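Demethyldecarbamoylnovobiocin O-methyltransferase (Streptomyces caeruleus, PDB 2WK1) catalyses the S-adenosyl-L-methionine-dependent methylation of the noviose 4-hydroxyl group in the penultimate step of novobiocin biosynthesis. Local coordinates at residues I86-K89 / R90-I94; S36-L39 / D40-K44; V242-Y245 / M246-P250. One frame throughout, in Å; residues are numbered along the deposited sequence.

Contact 1. Residues I86-K89 / R90-I94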
loop_
_atom_site.group_PDB
_atom_site.type_symbol
_atom_site.label_atom_id
_atom_site.label_comp_id
_atom_site.label_asym_id
_atom_site.label_seq_id
_atom_site.Cartn_x
_atom_site.Cartn_y
_atom_site.Cartn_z
ATOM N N ILE A 86 12.653 6.628 -5.694
ATOM C CA ILE A 86 13.847 6.839 -4.867
ATOM C C ILE A 86 14.249 5.617 -4.066
ATOM O O ILE A 86 15.362 5.566 -3.552
ATOM C CB ILE A 86 13.736 8.078 -3.970
ATOM C CG1 ILE A 86 12.760 7.873 -2.798
ATOM C CG2 ILE A 86 13.352 9.294 -4.802
ATOM C CD1 ILE A 86 12.679 9.080 -1.853
ATOM N N GLY A 87 13.354 4.640 -3.937
ATOM C CA GLY A 87 13.684 3.416 -3.236
ATOM C C GLY A 87 13.476 3.456 -1.741
ATOM O O GLY A 87 13.292 4.518 -1.144
ATOM N N ILE A 88 13.602 2.289 -1.126
ATOM C CA ILE A 88 13.334 2.160 0.298
ATOM C C ILE A 88 14.326 2.950 1.171
ATOM O O ILE A 88 13.924 3.615 2.131
ATOM C CB ILE A 88 13.319 0.672 0.738
ATOM C CG1 ILE A 88 12.178 -0.095 0.040
ATOM C CG2 ILE A 88 13.244 0.529 2.252
ATOM C CD1 ILE A 88 10.766 0.285 0.406
ATOM N N LYS A 89 15.630 2.861 0.878
ATOM C CA LYS A 89 16.601 3.536 1.725
ATOM C C LYS A 89 16.422 5.064 1.700
ATOM O O LYS A 89 16.514 5.718 2.732
ATOM C CB LYS A 89 18.018 3.141 1.364
ATOM C CG LYS A 89 18.340 1.681 1.733
ATOM C CD LYS A 89 19.773 1.295 1.423
ATOM C CE LYS A 89 20.097 -0.155 1.755
ATOM N NZ LYS A 89 21.580 -0.361 1.599
ATOM N N ARG A 90 16.179 5.642 0.526
ATOM C CA ARG A 90 15.955 7.072 0.462
ATOM C C ARG A 90 14.600 7.478 1.086
ATOM O O ARG A 90 14.499 8.562 1.661
ATOM C CB ARG A 90 16.166 7.643 -0.943
ATOM C CG ARG A 90 17.615 8.044 -1.202
ATOM C CD ARG A 90 17.920 8.394 -2.662
ATOM N NE ARG A 90 18.180 7.205 -3.439
ATOM C CZ ARG A 90 17.866 7.024 -4.722
ATOM N NH1 ARG A 90 17.224 7.935 -5.422
ATOM N NH2 ARG A 90 18.164 5.880 -5.298
ATOM N N LEU A 91 13.586 6.624 0.996
ATOM C CA LEU A 91 12.331 6.907 1.733
ATOM C C LEU A 91 12.557 6.864 3.242
ATOM O O LEU A 91 12.061 7.709 3.971
ATOM C CB LEU A 91 11.225 5.923 1.323
ATOM C CG LEU A 91 10.600 6.114 -0.057
ATOM C CD1 LEU A 91 9.836 4.850 -0.470
ATOM C CD2 LEU A 91 9.704 7.347 -0.146
ATOM N N GLU A 92 13.316 5.866 3.699
ATOM C CA GLU A 92 13.637 5.786 5.113
ATOM C C GLU A 92 14.417 7.014 5.597
ATOM O O GLU A 92 14.201 7.490 6.704
ATOM C CB GLU A 92 14.377 4.477 5.458
ATOM C CG GLU A 92 13.475 3.243 5.378
ATOM C CD GLU A 92 14.191 1.879 5.473
ATOM O OE1 GLU A 92 15.405 1.772 5.144
ATOM O OE2 GLU A 92 13.499 0.884 5.824
ATOM N N ASN A 93 15.306 7.540 4.751
ATOM C CA ASN A 93 16.006 8.783 5.074
ATOM C C ASN A 93 15.059 9.962 5.255
ATOM O O ASN A 93 15.223 10.763 6.166
ATOM C CB ASN A 93 17.052 9.068 3.992
ATOM C CG ASN A 93 17.655 10.457 4.100
ATOM O OD1 ASN A 93 17.269 11.344 3.336
ATOM N ND2 ASN A 93 18.560 10.662 5.056
ATOM N N ILE A 94 14.073 10.091 4.370
ATOM C CA ILE A 94 13.059 11.144 4.545
ATOM C C ILE A 94 12.375 10.981 5.897
ATOM O O ILE A 94 12.214 11.940 6.652
ATOM C CB ILE A 94 11.988 11.109 3.448
ATOM C CG1 ILE A 94 12.590 11.504 2.128
ATOM C CG2 ILE A 94 10.800 12.052 3.784
ATOM C CD1 ILE A 94 11.631 11.303 0.937
HETATM O O HOH W 1 16.851 4.119 -1.812
#
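Leu91 N bonds to Gly87 O at 3.0 Å, and the next two amides repeat the step, Glu92 to Ile88 and Asn93 to Lys89, as the chain winds into the first turns of helix 87-103; Gly87 itself has a positive phi (86°), a backbone conformation that suits a residue without a CB next to the Ile86 carbonyl. The oxygen of that carbonyl misses a direct helical bond to Arg90. A water bridges the gap instead, donating to Ile86 O at 2.7 Å and accepting from Arg90 N at 2.9 Å.

The side chain of Arg90 bends at its third torsion (chi3 -83°) and folds back over the same carbonyl, whose oxygen sits 3.1 Å above the guanidinium plane, over its centre. Lying over the face, the oxygen is badly placed for the N-H groups, which are used around the rim: NE in a salt bridge to Asp272, NH1 in another to Asp243, and NH2 in hydrogen bonds to the backbone oxygens of Glu74 and Gly75. This many partners should fix the rotation of the group.

Ile86 carries its CG1 branch between backbone N and carbonyl carbon (chi1 73°), which sends CD1 along the helix to meet Leu91 CD2 at 3.8 Å and Ile94 CD1 at 3.7 Å. The side chains cross there at about right angles, and Leu91 and Ile94 continue the apolar layer onto Leu123 of helix 119-130. On another side of the helix, Ile88 CG2 lies 3.6 Å from OE2 of Glu92, the predicted proton acceptor. Ile86 also touches the bound S-adenosyl-L-homocysteine, so this helix start forms part of the cofactor pocket of a Rossmann-like methyltransferase.

Contact 2. Residues S36-L39 / D40-K44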
loop_
_atom_site.group_PDB
_atom_site.type_symbol
_atom_site.label_atom_id
_atom_site.label_comp_id
_atom_site.label_asym_id
_atom_site.label_seq_id
_atom_site.Cartn_x
_atom_site.Cartn_y
_atom_site.Cartn_z
ATOM N N SER A 36 3.625 4.121 13.661
ATOM C CA SER A 36 4.754 3.422 13.159
ATOM C C SER A 36 4.376 2.309 12.180
ATOM O O SER A 36 5.026 2.180 11.156
ATOM C CB SER A 36 5.676 2.945 14.255
ATOM O OG SER A 36 6.815 2.386 13.670
ATOM N N LEU A 37 3.296 1.572 12.446
ATOM C CA LEU A 37 2.807 0.587 11.487
ATOM C C LEU A 37 2.412 1.273 10.185
ATOM O O LEU A 37 2.685 0.770 9.094
ATOM C CB LEU A 37 1.615 -0.181 12.045
ATOM C CG LEU A 37 1.898 -1.108 13.231
ATOM C CD1 LEU A 37 0.587 -1.572 13.835
ATOM C CD2 LEU A 37 2.739 -2.274 12.817
ATOM N N TYR A 38 1.736 2.407 10.315
ATOM C CA TYR A 38 1.300 3.163 9.150
ATOM C C TYR A 38 2.475 3.594 8.287
ATOM O O TYR A 38 2.432 3.427 7.071
ATOM C CB TYR A 38 0.514 4.363 9.622
ATOM C CG TYR A 38 0.168 5.409 8.590
ATOM C CD1 TYR A 38 -0.660 5.128 7.522
ATOM C CD2 TYR A 38 0.625 6.713 8.742
ATOM C CE1 TYR A 38 -1.033 6.125 6.633
ATOM C CE2 TYR A 38 0.255 7.714 7.861
ATOM C CZ TYR A 38 -0.555 7.415 6.797
ATOM O OH TYR A 38 -0.894 8.444 5.960
ATOM N N LEU A 39 3.488 4.217 8.887
ATOM C CA LEU A 39 4.599 4.735 8.083
ATOM C C LEU A 39 5.427 3.624 7.491
ATOM O O LEU A 39 5.893 3.739 6.361
ATOM C CB LEU A 39 5.467 5.701 8.877
ATOM C CG LEU A 39 4.755 6.989 9.244
ATOM C CD1 LEU A 39 5.622 7.844 10.172
ATOM C CD2 LEU A 39 4.282 7.771 8.016
ATOM N N ASP A 40 5.582 2.526 8.232
ATOM C CA ASP A 40 6.266 1.372 7.677
ATOM C C ASP A 40 5.566 0.880 6.399
ATOM O O ASP A 40 6.188 0.578 5.361
ATOM C CB ASP A 40 6.324 0.228 8.697
ATOM C CG ASP A 40 7.290 0.457 9.846
ATOM O OD1 ASP A 40 8.107 1.394 9.827
ATOM O OD2 ASP A 40 7.234 -0.367 10.804
ATOM N N LEU A 41 4.249 0.786 6.466
ATOM C CA LEU A 41 3.473 0.308 5.322
ATOM C C LEU A 41 3.506 1.327 4.195
ATOM O O LEU A 41 3.661 0.992 3.027
ATOM C CB LEU A 41 2.036 -0.006 5.743
ATOM C CG LEU A 41 1.077 -0.401 4.646
ATOM C CD1 LEU A 41 1.552 -1.685 3.990
ATOM C CD2 LEU A 41 -0.337 -0.564 5.192
ATOM N N MET A 42 3.405 2.594 4.534
ATOM C CA MET A 42 3.469 3.582 3.506
ATOM C C MET A 42 4.732 3.541 2.682
ATOM O O MET A 42 4.667 3.682 1.459
ATOM C CB MET A 42 3.250 5.200 4.211
ATOM C CG MET A 42 3.281 6.150 3.103
ATOM S SD MET A 42 2.700 7.684 3.746
ATOM C CE MET A 42 1.076 7.534 3.780
ATOM N N ILE A 43 5.884 3.351 3.342
ATOM C CA ILE A 43 7.149 3.241 2.599
ATOM C C ILE A 43 7.097 2.068 1.615
ATOM O O ILE A 43 7.495 2.202 0.463
ATOM C CB ILE A 43 8.318 3.180 3.596
ATOM C CG1 ILE A 43 8.502 4.575 4.245
ATOM C CG2 ILE A 43 9.592 2.690 2.895
ATOM C CD1 ILE A 43 9.454 4.620 5.425
ATOM N N LYS A 44 6.588 0.930 2.060
ATOM C CA LYS A 44 6.491 -0.246 1.193
ATOM C C LYS A 44 5.529 -0.065 0.022
ATOM O O LYS A 44 5.754 -0.555 -1.094
ATOM C CB LYS A 44 6.033 -1.467 1.984
ATOM C CG LYS A 44 6.977 -1.933 3.041
ATOM C CD LYS A 44 6.271 -2.996 3.916
ATOM C CE LYS A 44 7.217 -3.941 4.618
ATOM N NZ LYS A 44 7.814 -3.312 5.783
HETATM O O HOH W 2 6.351 -0.662 13.217
#
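Asp40 N donates to Ser36 O at 3.0 Å, and the side chain of the same aspartate turns back toward that carbonyl: its CG stands beside the backbone nitrogen (chi1 -72°), which puts Asp40 CG 3.1 Å from Ser36 O. The carboxylate oxygens, acceptors like the carbonyl, find their donors in other directions. Asp40 OD1 forms a salt bridge with NH1 of Arg95 on helix 87-103, whose NH2 hydrogen-bonds to Ser36 OG. Asp40 OD2 accepts from a water at 2.6 Å, and the same water lies 3.1 Å from Ser36 OG in a hydrogen bond.

The main chain is satisfied in regular alpha-helical fashion. The carbonyl oxygens of Ser36, Leu37, Tyr38 and Leu39 each accept from the amide four residues on, the shortest bond being Met42 N to Tyr38 O at 2.8 Å. The next bond, from Lys44 N to Asp40 O, is weak.

Helix 35-47 packs against helices 87-103 and 119-130 with Leu39, Met42 and Ile43, while Leu37, Tyr38 and Leu41 meet the second subunit, Leu41 packing on its own counterpart there. It therefore contributes to the homodimer interface as well as to the subunit core.

Tyr38 and Met42 lie side by side, one turn apart, and point the same way. In the conformer given, one of two, Met42 SD is 5.1 Å from the centroid of the Tyr38 ring and 32° off its normal, a Met-aromatic contact. The position of the Met42 methyl, and with it the short approach to the phenol end of Tyr38, is doubtful.

Contact 3. Residues V242-Y245 / M246-P250. With EDO (1,2-ethanediol), chain F.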
loop_
_atom_site.group_PDB
_atom_site.type_symbol
_atom_site.label_atom_id
_atom_site.label_comp_id
_atom_site.label_asym_id
_atom_site.label_seq_id
_atom_site.Cartn_x
_atom_site.Cartn_y
_atom_site.Cartn_z
ATOM N N VAL A 242 20.130 15.408 -0.848
ATOM C CA VAL A 242 20.507 15.434 -2.257
ATOM C C VAL A 242 20.278 14.029 -2.793
ATOM O O VAL A 242 21.011 13.084 -2.441
ATOM C CB VAL A 242 21.991 15.809 -2.440
ATOM C CG1 VAL A 242 22.311 15.922 -3.882
ATOM C CG2 VAL A 242 22.350 17.086 -1.657
ATOM N N ASP A 243 19.293 13.870 -3.662
ATOM C CA ASP A 243 18.895 12.558 -4.123
ATOM C C ASP A 243 19.978 11.830 -4.896
ATOM O O ASP A 243 20.171 10.625 -4.707
ATOM C CB ASP A 243 17.652 12.665 -5.010
ATOM C CG ASP A 243 17.208 11.314 -5.529
ATOM O OD1 ASP A 243 16.553 10.590 -4.729
ATOM O OD2 ASP A 243 17.550 10.968 -6.693
ATOM N N ASP A 244 20.627 12.560 -5.796
ATOM C CA ASP A 244 21.474 11.992 -6.865
ATOM C C ASP A 244 22.762 12.778 -6.782
ATOM O O ASP A 244 22.910 13.811 -7.423
ATOM C CB ASP A 244 20.784 12.203 -8.241
ATOM C CG ASP A 244 21.328 11.315 -9.375
ATOM O OD1 ASP A 244 22.224 10.490 -9.167
ATOM O OD2 ASP A 244 20.799 11.447 -10.508
ATOM N N TYR A 245 23.659 12.317 -5.937
ATOM C CA TYR A 245 24.947 12.987 -5.722
ATOM C C TYR A 245 26.099 12.134 -6.214
ATOM O O TYR A 245 26.930 12.573 -6.998
ATOM C CB TYR A 245 25.142 13.309 -4.225
ATOM C CG TYR A 245 26.460 13.991 -3.875
ATOM C CD1 TYR A 245 26.608 15.361 -4.009
ATOM C CD2 TYR A 245 27.538 13.271 -3.407
ATOM C CE1 TYR A 245 27.807 15.994 -3.708
ATOM C CE2 TYR A 245 28.724 13.888 -3.073
ATOM C CZ TYR A 245 28.865 15.245 -3.244
ATOM O OH TYR A 245 30.061 15.836 -2.925
ATOM N N MET A 246 26.211 10.928 -5.710
ATOM C CA MET A 246 27.418 10.176 -5.989
ATOM C C MET A 246 27.642 9.873 -7.454
ATOM O O MET A 246 28.799 9.926 -7.919
ATOM C CB MET A 246 27.214 8.522 -5.262
ATOM C CG MET A 246 27.058 8.805 -3.873
ATOM S SD MET A 246 27.263 7.228 -3.200
ATOM C CE MET A 246 26.504 7.626 -1.532
ATOM N N MET A 247 26.575 9.598 -8.188
ATOM C CA MET A 247 26.708 9.114 -9.571
ATOM C C MET A 247 26.224 10.114 -10.591
ATOM O O MET A 247 26.047 9.759 -11.765
ATOM C CB MET A 247 25.909 7.817 -9.772
ATOM C CG MET A 247 26.090 6.789 -8.718
ATOM S SD MET A 247 27.806 6.488 -8.369
ATOM C CE MET A 247 28.473 5.995 -9.956
ATOM N N CYS A 248 26.023 11.369 -10.173
ATOM C CA CYS A 248 25.565 12.425 -11.080
ATOM C C CYS A 248 26.577 13.551 -11.102
ATOM O O CYS A 248 26.564 14.407 -10.231
ATOM C CB CYS A 248 24.215 12.999 -10.651
ATOM S SG CYS A 248 23.616 14.338 -11.739
ATOM N N PRO A 249 27.494 13.552 -12.086
ATOM C CA PRO A 249 28.536 14.566 -12.070
ATOM C C PRO A 249 28.045 16.015 -12.015
ATOM O O PRO A 249 28.589 16.786 -11.211
ATOM C CB PRO A 249 29.336 14.270 -13.350
ATOM C CG PRO A 249 29.088 12.834 -13.640
ATOM C CD PRO A 249 27.709 12.553 -13.145
ATOM N N PRO A 250 27.006 16.373 -12.800
ATOM C CA PRO A 250 26.590 17.779 -12.742
ATOM C C PRO A 250 25.929 18.153 -11.420
ATOM O O PRO A 250 26.074 19.272 -10.949
ATOM C CB PRO A 250 25.625 17.910 -13.921
ATOM C CG PRO A 250 26.090 16.853 -14.907
ATOM C CD PRO A 250 26.421 15.694 -13.978
HETATM C C1 EDO F . 19.518 17.619 -6.519
HETATM O O1 EDO F . 18.617 18.413 -7.377
HETATM C C2 EDO F . 20.299 16.490 -7.220
HETATM O O2 EDO F . 19.679 15.211 -6.943
HETATM O O HOH W 3 23.936 9.321 -7.563
#
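With chi1 at -163°, the Asp244 carboxylate extends from its own amide nitrogen toward the far end of the turn, and the bend of the backbone carries Cys248 round to meet it, Asp244 OD1 lying 3.5 Å from Cys248 CB. No direct hydrogen bond joins the two segments. Their polar link is a water that donates to Asp244 OD1 at 2.6 Å and accepts from Met247 N at 2.7 Å, tying the carboxylate to the type I turn Tyr245-Cys248.

The Tyr245 ring lies obliquely by the next amide, with CD2 3.5 Å from Met246 N; it packs on Lys252 and Val255 of helix 249-261, and its hydroxyl hydrogen-bonds to Asp256. Cys248, at the N-cap position, directs SG (chi1 179°) into a disulfide with Cys251 in the first turn of that helix. On the other flank of the loop, Asp244 N donates to O2 of an ethanediol molecule at 3.0 Å, probably from the crystallisation liquor and also held by Thr223 and the amide of Gly217.

Asp243 and Asp244 are predicted magnesium ligands, as is Asp216, whose carboxylate lies close to that of Asp243. The loop after strand 238-242 thus probably supplies the metal site of this magnesium-dependent O-methyltransferase.

In the fold
Contacts 1 and 2 belong to neighbouring helices, with centres 12 Å apart, and meet where Ile88 CD1 touches Ile43 CG2 at 3.7 Å. Contact 1 also reaches contact 3, 15 Å away between centres, through the salt bridge from Arg90 NH1 to Asp243 OD1 at 2.8 Å. It thus stands between the dimer-facing helix 35-47 and the predicted metal loop, which have no direct touch: contacts 2 and 3 are about 13 Å apart at their nearest atoms. Distance to the cofactor product varies accordingly. The side chains of Ile86, Asp244 and Ile43 lie about 3, 8 and 11 Å from the bound S-adenosyl-L-homocysteine.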